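Local coordinates for protein acyl-CoA dehydrogenase (Mycobacterium thermoresistibile, PDB 3NF4) that probably oxidises acyl-CoA thioesters to their enoyl-CoA products, passing electrons to the FAD it binds, at residues Ile254-Glu268 with Val357-Glu371. Numbering follows the deposited sequence.
Sequences IAAVATGLAQAALDE and VERYMREAKIMQIFE. With FAD (flavin-adenine dinucleotide), chain C.
Tyr360 fits as a knob between Leu261, Ala264, Ala265 and Glu268, where two nearly antiparallel helices of the C-terminal helical domain (158° between their directions) pack together. Its CD1 lies 3.5 Å from Leu261 CD1, and its CE2 lies 3.9 Å from Ala264 CB; the small alanines leave room for so broad a ring. Leu261, with CG anti to the backbone N (chi1 180°), spreads its two methyls along the partner helix: CD1 goes to the tyrosine, while CD2 packs 3.9 Å from Ala364 CB. Toward the flavin end, flexible Met367 bends to lay CG 4.0 Å from Ile254 CG2 and its sulfur and CE near Val257. Branched Ile254 also sets CG1 3.8 Å from the aliphatic CG of Glu371 and CD1 near Phe370 CE2; both partners line the FAD pocket, and the phenylalanine turns a ring edge to the flavin.

The other end is more polar and nearer to solvent. Partly exposed Glu268 rests its CB on Val357 CG1, and one water, in the plane of the tyrosine ring, lies 2.6 Å from Glu268 OE2, to which it donates, and 2.7 Å from Tyr360 OH. The buried tyrosine's hydroxyl thus has a polar partner. With no direct hydrogen bond between the segments, the join rests on apolar fit, and this water bridge is its polar link.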
loop_
_atom_site.group_PDB
_atom_site.type_symbol
_atom_site.label_atom_id
_atom_site.label_comp_id
_atom_site.label_asym_id
_atom_site.label_seq_id
_atom_site.Cartn_x
_atom_site.Cartn_y
_atom_site.Cartn_z
ATOM N N ILE A 254 22.573 1.415 -8.576
ATOM C CA ILE A 254 21.194 1.461 -9.068
ATOM C C ILE A 254 20.207 2.207 -8.139
ATOM O O ILE A 254 19.279 2.874 -8.636
ATOM C CB ILE A 254 20.673 0.028 -9.383
ATOM C CG1 ILE A 254 21.472 -0.568 -10.546
ATOM C CG2 ILE A 254 19.161 0.017 -9.666
ATOM C CD1 ILE A 254 21.581 0.287 -11.821
ATOM N N ALA A 255 20.404 2.092 -6.820
ATOM C CA ALA A 255 19.654 2.917 -5.867
ATOM C C ALA A 255 19.834 4.391 -6.198
ATOM O O ALA A 255 18.867 5.127 -6.199
ATOM C CB ALA A 255 20.076 2.636 -4.438
ATOM N N ALA A 256 21.065 4.805 -6.531
ATOM C CA ALA A 256 21.336 6.220 -6.874
ATOM C C ALA A 256 20.688 6.613 -8.199
ATOM O O ALA A 256 20.147 7.726 -8.304
ATOM C CB ALA A 256 22.832 6.509 -6.920
ATOM N N VAL A 257 20.746 5.713 -9.196
ATOM C CA VAL A 257 20.108 5.948 -10.494
ATOM C C VAL A 257 18.589 6.099 -10.361
ATOM O O VAL A 257 18.006 6.978 -10.987
ATOM C CB VAL A 257 20.477 4.837 -11.551
ATOM C CG1 VAL A 257 19.660 4.989 -12.824
ATOM C CG2 VAL A 257 21.994 4.932 -11.922
ATOM N N ALA A 258 17.942 5.239 -9.565
ATOM C CA ALA A 258 16.477 5.279 -9.439
ATOM C C ALA A 258 16.038 6.554 -8.727
ATOM O O ALA A 258 15.002 7.135 -9.076
ATOM C CB ALA A 258 15.934 4.027 -8.698
ATOM N N THR A 259 16.823 6.990 -7.739
ATOM C CA THR A 259 16.520 8.240 -6.994
ATOM C C THR A 259 16.533 9.464 -7.944
ATOM O O THR A 259 15.688 10.360 -7.832
ATOM C CB THR A 259 17.487 8.412 -5.772
ATOM O OG1 THR A 259 17.345 7.281 -4.894
ATOM C CG2 THR A 259 17.228 9.722 -4.961
ATOM N N GLY A 260 17.467 9.487 -8.895
ATOM C CA GLY A 260 17.620 10.660 -9.785
ATOM C C GLY A 260 16.543 10.680 -10.859
ATOM O O GLY A 260 16.107 11.746 -11.269
ATOM N N LEU A 261 16.118 9.489 -11.312
ATOM C CA LEU A 261 14.948 9.358 -12.196
ATOM C C LEU A 261 13.657 9.813 -11.488
ATOM O O LEU A 261 12.837 10.548 -12.083
ATOM C CB LEU A 261 14.775 7.895 -12.675
ATOM C CG LEU A 261 13.584 7.627 -13.603
ATOM C CD1 LEU A 261 13.600 8.487 -14.927
ATOM C CD2 LEU A 261 13.437 6.127 -13.910
ATOM N N ALA A 262 13.464 9.376 -10.235
ATOM C CA ALA A 262 12.340 9.905 -9.443
ATOM C C ALA A 262 12.420 11.433 -9.239
ATOM O O ALA A 262 11.413 12.111 -9.352
ATOM C CB ALA A 262 12.227 9.206 -8.080
ATOM N N GLN A 263 13.603 11.968 -8.927
ATOM C CA GLN A 263 13.755 13.425 -8.749
ATOM C C GLN A 263 13.412 14.190 -10.041
ATOM O O GLN A 263 12.752 15.235 -9.987
ATOM C CB GLN A 263 15.164 13.784 -8.259
ATOM C CG GLN A 263 15.470 15.291 -8.111
ATOM C CD GLN A 263 14.657 15.967 -6.975
ATOM O OE1 GLN A 263 14.608 15.496 -5.825
ATOM N NE2 GLN A 263 14.032 17.076 -7.310
ATOM N N ALA A 264 13.868 13.692 -11.187
ATOM C CA ALA A 264 13.506 14.302 -12.484
ATOM C C ALA A 264 11.976 14.362 -12.726
ATOM O O ALA A 264 11.456 15.347 -13.206
ATOM C CB ALA A 264 14.176 13.540 -13.621
ATOM N N ALA A 265 11.270 13.294 -12.392
ATOM C CA ALA A 265 9.814 13.215 -12.567
ATOM C C ALA A 265 9.111 14.110 -11.539
ATOM O O ALA A 265 8.106 14.740 -11.853
ATOM C CB ALA A 265 9.337 11.775 -12.459
ATOM N N LEU A 266 9.648 14.203 -10.330
ATOM C CA LEU A 266 9.115 15.140 -9.358
ATOM C C LEU A 266 9.228 16.627 -9.818
ATOM O O LEU A 266 8.258 17.385 -9.647
ATOM C CB LEU A 266 9.752 14.938 -7.972
ATOM C CG LEU A 266 9.276 15.906 -6.862
ATOM C CD1 LEU A 266 7.871 15.562 -6.452
ATOM C CD2 LEU A 266 10.180 15.949 -5.592
ATOM N N ASP A 267 10.383 17.035 -10.368
ATOM C CA ASP A 267 10.568 18.416 -10.869
ATOM C C ASP A 267 9.583 18.780 -12.026
ATOM O O ASP A 267 8.986 19.864 -12.012
ATOM C CB ASP A 267 12.031 18.690 -11.294
ATOM C CG ASP A 267 13.019 18.712 -10.098
ATOM O OD1 ASP A 267 12.605 19.024 -8.943
ATOM O OD2 ASP A 267 14.233 18.446 -10.315
ATOM N N GLU A 268 9.407 17.882 -13.002
ATOM C CA GLU A 268 8.367 18.060 -14.017
ATOM C C GLU A 268 6.974 18.346 -13.423
ATOM O O GLU A 268 6.296 19.285 -13.855
ATOM C CB GLU A 268 8.261 16.829 -14.919
ATOM C CG GLU A 268 9.470 16.564 -15.807
ATOM C CD GLU A 268 9.645 17.606 -16.913
ATOM O OE1 GLU A 268 8.637 18.269 -17.292
ATOM O OE2 GLU A 268 10.792 17.749 -17.424
ATOM N N VAL A 357 7.277 12.800 -18.944
ATOM C CA VAL A 357 6.829 11.920 -17.846
ATOM C C VAL A 357 6.385 10.490 -18.283
ATOM O O VAL A 357 6.553 9.532 -17.520
ATOM C CB VAL A 357 5.788 12.607 -16.917
ATOM C CG1 VAL A 357 6.441 13.764 -16.195
ATOM C CG2 VAL A 357 4.563 13.110 -17.714
ATOM N N GLU A 358 5.869 10.351 -19.510
ATOM C CA GLU A 358 5.478 9.018 -19.999
ATOM C C GLU A 358 6.713 8.153 -20.253
ATOM O O GLU A 358 6.685 6.942 -20.001
ATOM C CB GLU A 358 4.560 9.085 -21.224
ATOM C CG GLU A 358 5.252 9.573 -22.522
ATOM C CD GLU A 358 6.031 8.456 -23.254
ATOM O OE1 GLU A 358 6.980 8.784 -24.025
ATOM O OE2 GLU A 358 5.694 7.264 -23.023
ATOM N N ARG A 359 7.807 8.775 -20.709
ATOM C CA ARG A 359 9.081 8.058 -20.822
ATOM C C ARG A 359 9.646 7.636 -19.437
ATOM O O ARG A 359 10.144 6.505 -19.277
ATOM C CB ARG A 359 10.102 8.897 -21.608
ATOM C CG ARG A 359 11.524 8.300 -21.630
ATOM C CD ARG A 359 12.469 8.926 -22.732
ATOM N NE ARG A 359 12.727 10.372 -22.558
ATOM C CZ ARG A 359 13.666 10.903 -21.769
ATOM N NH1 ARG A 359 14.484 10.150 -21.033
ATOM N NH2 ARG A 359 13.803 12.222 -21.715
ATOM N N TYR A 360 9.576 8.542 -18.450
ATOM C CA TYR A 360 10.142 8.268 -17.107
ATOM C C TYR A 360 9.464 7.052 -16.466
ATOM O O TYR A 360 10.144 6.201 -15.894
ATOM C CB TYR A 360 10.091 9.508 -16.176
ATOM C CG TYR A 360 11.008 10.690 -16.583
ATOM C CD1 TYR A 360 12.146 10.496 -17.379
ATOM C CD2 TYR A 360 10.735 11.992 -16.151
ATOM C CE1 TYR A 360 12.969 11.565 -17.750
ATOM C CE2 TYR A 360 11.531 13.042 -16.511
ATOM C CZ TYR A 360 12.656 12.825 -17.305
ATOM O OH TYR A 360 13.459 13.893 -17.633
ATOM N N MET A 361 8.138 6.968 -16.594
ATOM C CA MET A 361 7.361 5.802 -16.188
ATOM C C MET A 361 7.771 4.469 -16.837
ATOM O O MET A 361 7.779 3.443 -16.177
ATOM C CB MET A 361 5.860 6.053 -16.402
ATOM C CG MET A 361 5.002 5.000 -15.764
ATOM S SD MET A 361 3.230 5.349 -15.874
ATOM C CE MET A 361 2.554 3.722 -15.521
ATOM N N ARG A 362 8.082 4.485 -18.123
ATOM C CA ARG A 362 8.570 3.299 -18.834
ATOM C C ARG A 362 10.009 2.912 -18.384
ATOM O O ARG A 362 10.326 1.727 -18.262
ATOM C CB ARG A 362 8.504 3.498 -20.377
ATOM C CG ARG A 362 7.067 3.674 -20.945
ATOM C CD ARG A 362 7.064 3.738 -22.486
ATOM N NE ARG A 362 7.442 5.055 -23.029
ATOM C CZ ARG A 362 8.580 5.331 -23.675
ATOM N NH1 ARG A 362 9.513 4.401 -23.859
ATOM N NH2 ARG A 362 8.814 6.563 -24.129
ATOM N N GLU A 363 10.844 3.893 -18.087
ATOM C CA GLU A 363 12.199 3.629 -17.601
ATOM C C GLU A 363 12.246 3.040 -16.190
ATOM O O GLU A 363 13.144 2.252 -15.871
ATOM C CB GLU A 363 13.068 4.904 -17.661
ATOM C CG GLU A 363 13.517 5.226 -19.070
ATOM C CD GLU A 363 14.041 6.666 -19.314
ATOM O OE1 GLU A 363 14.244 7.473 -18.370
ATOM O OE2 GLU A 363 14.259 6.984 -20.508
ATOM N N ALA A 364 11.277 3.385 -15.342
ATOM C CA ALA A 364 11.358 2.967 -13.937
ATOM C C ALA A 364 11.083 1.468 -13.722
ATOM O O ALA A 364 11.635 0.869 -12.787
ATOM C CB ALA A 364 10.424 3.849 -13.025
ATOM N N LYS A 365 10.222 0.885 -14.569
ATOM C CA LYS A 365 9.808 -0.522 -14.425
ATOM C C LYS A 365 10.983 -1.515 -14.393
ATOM O O LYS A 365 10.990 -2.406 -13.559
ATOM C CB LYS A 365 8.774 -0.931 -15.497
ATOM C CG LYS A 365 8.264 -2.355 -15.373
ATOM C CD LYS A 365 7.486 -2.600 -14.038
ATOM C CE LYS A 365 8.131 -3.733 -13.235
ATOM N NZ LYS A 365 7.433 -4.048 -11.946
ATOM N N ILE A 366 11.967 -1.359 -15.282
ATOM C CA ILE A 366 13.106 -2.326 -15.378
ATOM C C ILE A 366 14.036 -2.238 -14.140
ATOM O O ILE A 366 14.703 -3.204 -13.759
ATOM C CB ILE A 366 13.925 -2.129 -16.705
ATOM C CG1 ILE A 366 15.003 -3.236 -16.926
ATOM C CG2 ILE A 366 14.628 -0.777 -16.709
ATOM C CD1 ILE A 366 14.506 -4.719 -16.831
ATOM N N MET A 367 14.057 -1.083 -13.497
ATOM C CA MET A 367 14.834 -0.899 -12.280
ATOM C C MET A 367 14.391 -1.814 -11.120
ATOM O O MET A 367 15.235 -2.275 -10.299
ATOM C CB MET A 367 14.780 0.575 -11.884
ATOM C CG MET A 367 16.096 1.210 -11.863
ATOM S SD MET A 367 16.121 2.747 -12.760
ATOM C CE MET A 367 16.917 2.241 -14.289
ATOM N N GLN A 368 13.091 -2.096 -11.056
ATOM C CA GLN A 368 12.571 -3.070 -10.092
ATOM C C GLN A 368 13.068 -4.517 -10.384
ATOM O O GLN A 368 12.961 -5.412 -9.515
ATOM C CB GLN A 368 11.032 -3.027 -10.051
ATOM C CG GLN A 368 10.418 -1.711 -9.509
ATOM C CD GLN A 368 8.896 -1.743 -9.474
ATOM O OE1 GLN A 368 8.238 -1.800 -10.519
ATOM N NE2 GLN A 368 8.323 -1.715 -8.255
ATOM N N ILE A 369 13.626 -4.714 -11.587
ATOM C CA ILE A 369 13.948 -6.035 -12.118
ATOM C C ILE A 369 15.453 -6.357 -12.170
ATOM O O ILE A 369 15.863 -7.404 -11.674
ATOM C CB ILE A 369 13.277 -6.288 -13.510
ATOM C CG1 ILE A 369 11.777 -6.553 -13.329
ATOM C CG2 ILE A 369 13.935 -7.452 -14.243
ATOM C CD1 ILE A 369 10.901 -6.171 -14.514
ATOM N N PHE A 370 16.286 -5.502 -12.753
ATOM C CA PHE A 370 17.709 -5.853 -12.791
ATOM C C PHE A 370 18.519 -5.557 -11.512
ATOM O O PHE A 370 18.013 -4.930 -10.587
ATOM C CB PHE A 370 18.416 -5.391 -14.077
ATOM C CG PHE A 370 18.447 -3.891 -14.302
ATOM C CD1 PHE A 370 18.552 -3.403 -15.609
ATOM C CD2 PHE A 370 18.405 -2.987 -13.254
ATOM C CE1 PHE A 370 18.589 -2.024 -15.878
ATOM C CE2 PHE A 370 18.448 -1.602 -13.500
ATOM C CZ PHE A 370 18.543 -1.125 -14.818
ATOM N N GLU A 371 19.747 -6.087 -11.458
ATOM C CA GLU A 371 20.620 -5.986 -10.284
ATOM C C GLU A 371 19.970 -6.731 -9.094
ATOM O O GLU A 371 20.108 -6.337 -7.935
ATOM C CB GLU A 371 20.850 -4.495 -9.984
ATOM C CG GLU A 371 22.196 -4.076 -9.425
ATOM C CD GLU A 371 23.412 -4.515 -10.256
ATOM O OE1 GLU A 371 24.161 -5.387 -9.715
ATOM O OE2 GLU A 371 23.661 -3.969 -11.396
HETATM P PA FAD C . 13.896 -15.006 -13.512
HETATM O O1A FAD C . 15.074 -15.424 -12.675
HETATM O O2A FAD C . 13.393 -15.988 -14.535
HETATM O O5B FAD C . 12.665 -14.651 -12.532
HETATM C C5B FAD C . 11.313 -14.494 -12.960
HETATM C C4B FAD C . 10.430 -14.167 -11.747
HETATM O O4B FAD C . 10.514 -15.178 -10.720
HETATM C C3B FAD C . 10.839 -12.849 -11.103
HETATM O O3B FAD C . 9.663 -12.130 -10.736
HETATM C C2B FAD C . 11.584 -13.254 -9.841
HETATM O O2B FAD C . 11.550 -12.220 -8.831
HETATM C C1B FAD C . 10.919 -14.593 -9.470
HETATM N N9A FAD C . 11.905 -15.419 -8.729
HETATM C C8A FAD C . 13.041 -15.977 -9.240
HETATM N N7A FAD C . 13.699 -16.614 -8.246
HETATM C C5A FAD C . 12.971 -16.459 -7.116
HETATM C C6A FAD C . 13.132 -16.890 -5.802
HETATM N N6A FAD C . 14.223 -17.620 -5.464
HETATM N N1A FAD C . 12.189 -16.566 -4.865
HETATM C C2A FAD C . 11.107 -15.833 -5.195
HETATM N N3A FAD C . 10.942 -15.399 -6.457
HETATM C C4A FAD C . 11.848 -15.697 -7.423
HETATM N N1 FAD C . 22.737 -9.180 -16.469
HETATM C C2 FAD C . 24.101 -9.115 -16.379
HETATM O O2 FAD C . 24.755 -10.044 -15.838
HETATM N N3 FAD C . 24.773 -8.041 -16.872
HETATM C C4 FAD C . 24.113 -7.009 -17.460
HETATM O O4 FAD C . 24.776 -6.037 -17.906
HETATM C C4X FAD C . 22.708 -7.052 -17.555
HETATM N N5 FAD C . 22.026 -6.037 -18.151
HETATM C C5X FAD C . 20.673 -6.115 -18.260
HETATM C C6 FAD C . 19.973 -5.076 -18.876
HETATM C C7 FAD C . 18.584 -5.128 -19.002
HETATM C C7M FAD C . 17.866 -3.983 -19.677
HETATM C C8 FAD C . 17.904 -6.242 -18.497
HETATM C C8M FAD C . 16.407 -6.408 -18.573
HETATM C C9 FAD C . 18.609 -7.272 -17.879
HETATM C C9A FAD C . 19.988 -7.230 -17.748
HETATM N N10 FAD C . 20.650 -8.250 -17.138
HETATM C C10 FAD C . 22.014 -8.179 -17.052
HETATM C "C1'" FAD C . 19.914 -9.437 -16.603
HETATM C "C2'" FAD C . 19.096 -9.174 -15.310
HETATM O "O2'" FAD C . 19.991 -8.994 -14.194
HETATM C "C3'" FAD C . 18.007 -10.258 -15.064
HETATM O "O3'" FAD C . 17.029 -10.133 -16.106
HETATM C "C4'" FAD C . 17.255 -10.228 -13.713
HETATM O "O4'" FAD C . 18.159 -10.099 -12.601
HETATM C "C5'" FAD C . 16.293 -11.408 -13.417
HETATM O "O5'" FAD C . 16.574 -12.693 -14.027
HETATM P P FAD C . 15.550 -13.337 -15.112
HETATM O O1P FAD C . 15.253 -12.291 -16.173
HETATM O O2P FAD C . 16.050 -14.677 -15.578
HETATM O O3P FAD C . 14.216 -13.576 -14.216
HETATM O O HOH W 1 13.073 16.517 -17.213
#